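Local coordinates for aspartate semialdehyde dehydrogenase (Francisella tularensis subsp. tularensis, PDB 4WOJ), which catalyses the reductive dephosphorylation of 4-phospho-L-aspartate to L-aspartate semialdehyde, probably with NADPH, on the biosynthetic route to lysine, threonine and methionine, at the interface of chains A and B. Coordinates in Å, arbitrary orientation; residue numbers count along the deposited sequence, not the author numbering. Chains: chain A/B, Aspartate semialdehyde dehydrogenase.

Contact 1: the interface of chains A and B. Residues chain A 274, 321, 324-325; chain B 202, 206.
B:Arg206 lays the flat of its guanidinium group against A:Ser324, and this is the tight part of the contact. The backbone carbonyl oxygen O of A:Ser324 sits over the centre of one guanidinium face, 3.2 Å from CZ of B:Arg206. That is an approach to a positively charged face, not a hydrogen bond in its plane, so the attraction is probably mainly electrostatic. The backbone N of A:Gly325 lies above the same face, offset toward the rim. Behind the head group, CD of B:Arg206 packs on CB of A:Ser324 at 3.7 Å. The same methylene lies 3.5 Å from the backbone O of A:Gln321, in the short helix 320-323. The kink at chi3 (89°) swings the guanidinium toward B:Glu202, one turn earlier in helix 198-209. NH1 of B:Arg206 gives a hydrogen bond to the carboxylate OE1 of B:Glu202 (3.0 Å, 154° at the hydrogen), close to the guanidinium plane and on the syn lone pair. The other carboxylate oxygen, OE2 of B:Glu202, completes a salt bridge 2.8 Å from NH1 of B:Arg206. This link within chain B should limit rotation of the head group while its face is pressed on chain A. A:Arg274 crosses B:Glu202 at about a right angle, with the guanidinium and carboxylate planes 83° apart. Its stem packs closely, CD lying 3.5 Å from OE2 of B:Glu202, but the charged end is looser: NH2 of A:Arg274 stays 4.0 Å from that oxygen, probably a longer-range attraction. The site seats one helix of chain B on subunit A, helping hold the homodimer together close to the probable proton acceptor A:His276.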
# COMPACT_ATOMS: atom_id res chain seq x y z
N ARG A 274 -3.81 -13.33 -0.64
CA ARG A 274 -3.16 -14.08 0.50
C ARG A 274 -1.73 -13.72 0.86
O ARG A 274 -1.16 -14.28 1.78
CB ARG A 274 -3.24 -15.59 0.29
CG ARG A 274 -3.09 -16.07 -1.14
CD ARG A 274 -3.10 -17.57 -1.21
NE ARG A 274 -2.27 -18.20 -0.21
CZ ARG A 274 -2.17 -19.52 -0.06
NH1 ARG A 274 -1.35 -20.04 0.84
NH2 ARG A 274 -2.89 -20.33 -0.84
N GLN A 321 1.51 -11.80 -6.43
CA GLN A 321 1.40 -12.71 -7.57
C GLN A 321 2.50 -13.73 -7.49
O GLN A 321 2.27 -14.93 -7.57
CB GLN A 321 1.54 -11.96 -8.89
CG GLN A 321 1.12 -12.80 -10.10
CD GLN A 321 1.52 -12.19 -11.43
OE1 GLN A 321 0.70 -11.62 -12.14
NE2 GLN A 321 2.79 -12.29 -11.76
N SER A 324 2.50 -15.70 -3.46
CA SER A 324 1.32 -16.42 -2.92
C SER A 324 1.38 -17.93 -3.15
O SER A 324 1.83 -18.40 -4.18
CB SER A 324 0.03 -15.79 -3.39
OG SER A 324 -0.03 -14.43 -2.93
N GLY A 325 1.00 -18.70 -2.14
CA GLY A 325 1.19 -20.15 -2.22
C GLY A 325 2.54 -20.70 -1.75
O GLY A 325 2.65 -21.89 -1.54
N GLU B 202 -8.44 -18.68 -5.77
CA GLU B 202 -7.29 -17.79 -5.61
C GLU B 202 -6.19 -18.30 -6.52
O GLU B 202 -5.57 -17.53 -7.28
CB GLU B 202 -6.87 -17.71 -4.12
CG GLU B 202 -5.63 -16.87 -3.84
CD GLU B 202 -4.39 -17.48 -4.49
OE1 GLU B 202 -3.68 -16.79 -5.26
OE2 GLU B 202 -4.19 -18.70 -4.30
N ARG B 206 -4.62 -16.47 -9.74
CA ARG B 206 -3.18 -16.26 -9.66
C ARG B 206 -2.46 -16.78 -10.90
O ARG B 206 -1.70 -16.05 -11.52
CB ARG B 206 -2.60 -16.87 -8.40
CG ARG B 206 -1.13 -16.51 -8.24
CD ARG B 206 -0.62 -16.84 -6.86
NE ARG B 206 -0.11 -18.22 -6.82
CZ ARG B 206 -0.62 -19.21 -6.10
NH1 ARG B 206 -1.65 -19.02 -5.30
NH2 ARG B 206 -0.07 -20.41 -6.15

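Contact 2: the interface of chains A and B. Residues chain A 198-199, 202, 205; chain B 18, 178, 273-274, 324.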
# COMPACT_ATOMS: atom_id res chain seq x y z
N ILE A 198 -13.33 6.90 -20.15
CA ILE A 198 -12.55 6.37 -19.01
C ILE A 198 -12.83 7.03 -17.66
O ILE A 198 -12.95 6.32 -16.65
CB ILE A 198 -11.03 6.37 -19.30
CG1 ILE A 198 -10.29 5.47 -18.30
CG2 ILE A 198 -10.48 7.79 -19.33
CD1 ILE A 198 -10.75 4.03 -18.31
N LEU A 199 -12.95 8.35 -17.63
CA LEU A 199 -13.18 9.04 -16.34
C LEU A 199 -14.60 8.83 -15.87
O LEU A 199 -14.87 8.83 -14.68
CB LEU A 199 -12.86 10.53 -16.39
CG LEU A 199 -11.43 10.90 -16.74
CD1 LEU A 199 -11.26 12.41 -16.71
CD2 LEU A 199 -10.47 10.25 -15.76
N GLU A 202 -14.74 5.34 -14.25
CA GLU A 202 -14.15 5.41 -12.90
C GLU A 202 -15.18 5.94 -11.94
O GLU A 202 -15.44 5.37 -10.90
CB GLU A 202 -12.85 6.27 -12.88
CG GLU A 202 -12.14 6.38 -11.52
CD GLU A 202 -12.90 7.20 -10.48
OE1 GLU A 202 -13.27 8.35 -10.80
OE2 GLU A 202 -13.13 6.73 -9.35
N LEU A 205 -18.04 3.26 -11.33
CA LEU A 205 -17.56 2.25 -10.36
C LEU A 205 -17.56 2.85 -8.99
O LEU A 205 -18.07 2.27 -8.03
CB LEU A 205 -16.15 1.77 -10.66
CG LEU A 205 -15.90 1.16 -12.03
CD1 LEU A 205 -14.45 0.69 -12.14
CD2 LEU A 205 -16.85 0.01 -12.30
N MET B 18 -6.21 12.52 -19.62
CA MET B 18 -6.92 12.55 -18.33
C MET B 18 -6.65 13.81 -17.56
O MET B 18 -7.57 14.45 -17.09
CB MET B 18 -6.56 11.34 -17.48
CG MET B 18 -7.02 10.05 -18.08
SD MET B 18 -6.55 8.65 -17.07
CE MET B 18 -8.20 8.24 -16.51
N MET B 178 -4.80 2.41 -17.22
CA MET B 178 -6.03 2.29 -16.44
C MET B 178 -7.00 1.35 -17.10
O MET B 178 -7.62 0.50 -16.47
CB MET B 178 -6.70 3.64 -16.30
CG MET B 178 -7.83 3.66 -15.27
SD MET B 178 -8.18 5.40 -14.93
CE MET B 178 -9.13 5.44 -13.45
N LEU B 273 -7.62 3.59 -8.80
CA LEU B 273 -7.80 4.27 -10.04
C LEU B 273 -7.26 5.71 -10.11
O LEU B 273 -6.53 5.99 -11.06
CB LEU B 273 -9.25 4.19 -10.44
CG LEU B 273 -9.76 2.75 -10.77
CD1 LEU B 273 -11.28 2.73 -10.93
CD2 LEU B 273 -9.12 2.14 -12.01
N ARG B 274 -7.60 6.62 -9.20
CA ARG B 274 -7.12 8.00 -9.33
C ARG B 274 -6.65 8.72 -8.08
O ARG B 274 -6.19 9.85 -8.17
CB ARG B 274 -8.11 8.90 -10.07
CG ARG B 274 -9.57 8.68 -9.76
CD ARG B 274 -10.44 9.72 -10.43
NE ARG B 274 -10.01 11.10 -10.25
CZ ARG B 274 -10.50 12.13 -10.93
NH1 ARG B 274 -11.45 11.94 -11.87
NH2 ARG B 274 -10.06 13.38 -10.69
N SER B 324 -11.43 10.33 -4.37
CA SER B 324 -11.34 10.46 -5.80
C SER B 324 -12.42 11.42 -6.39
O SER B 324 -13.55 11.46 -5.95
CB SER B 324 -11.38 9.08 -6.44
OG SER B 324 -10.25 8.32 -5.97
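A:Glu202, on helix 198-209, reaches across to B:Met178, B:Leu273 and B:Arg274 in this homodimer contact of the aspartate-semialdehyde dehydrogenase family, made by its dimerisation domain together with B:Met18 from the NAD-binding domain. Apolar packing makes up much of it. In the aliphatic stem of A:Glu202, CG is anti to the backbone N (chi1 -179°) and lies beside the carbonyl carbon, where it comes 3.7 Å from the methyl CE of B:Met178. On the B:Leu273 side, the two side chains run past each other in opposite directions, with CG of A:Glu202 at 3.8 Å from CB of B:Leu273. One turn along the helix, A:Leu205 adds a lighter touch, CD1 to CD1 of B:Leu273 at 4.0 Å. Near the start of the helix two methionines meet A:Ile198 with different parts. B:Met18, the first residue of helix 18-30, brings its methyl CE to the branch methyl CG2 of A:Ile198 (3.7 Å), while the extended B:Met178 offers its sulfur SD to CG1 of A:Ile198 (4.0 Å). A:Leu199 also packs against B:Met18, although the modelled separation of their methyl groups is too short to be trusted. Charge enters through the head group of A:Glu202, turned by the bend at chi2 (-70°) toward B:Arg274. Contact here is with the arginine stem: the carboxylate carbon CD of A:Glu202 lies 3.5 Å from the methylene CD of B:Arg274. The carboxylate and guanidinium planes stand 70° apart, and OE1 of A:Glu202 is 4.2 Å from NH1 of B:Arg274, so their opposite charges probably attract without a close salt bridge. OE2 of A:Glu202 lies 4.1 Å from CB of B:Ser324.

Contact 1 and contact 2 are about 26 Å apart, measured between the centres of their C-alpha atoms, and belong to one two-fold symmetric interface. Both use helix 198-209, given by chain B in contact 1 and by chain A in contact 2, against the partner's residues 274 and 324; residue 202 takes part in each. Each subunit thus lays the same helix against its partner. The centres lie about 9 Å and 11 Å from A:His276 and B:His276, the predicted proton acceptors, so each helix may help support the surroundings of its partner's active site, and dimerisation may help shape both catalytic centres.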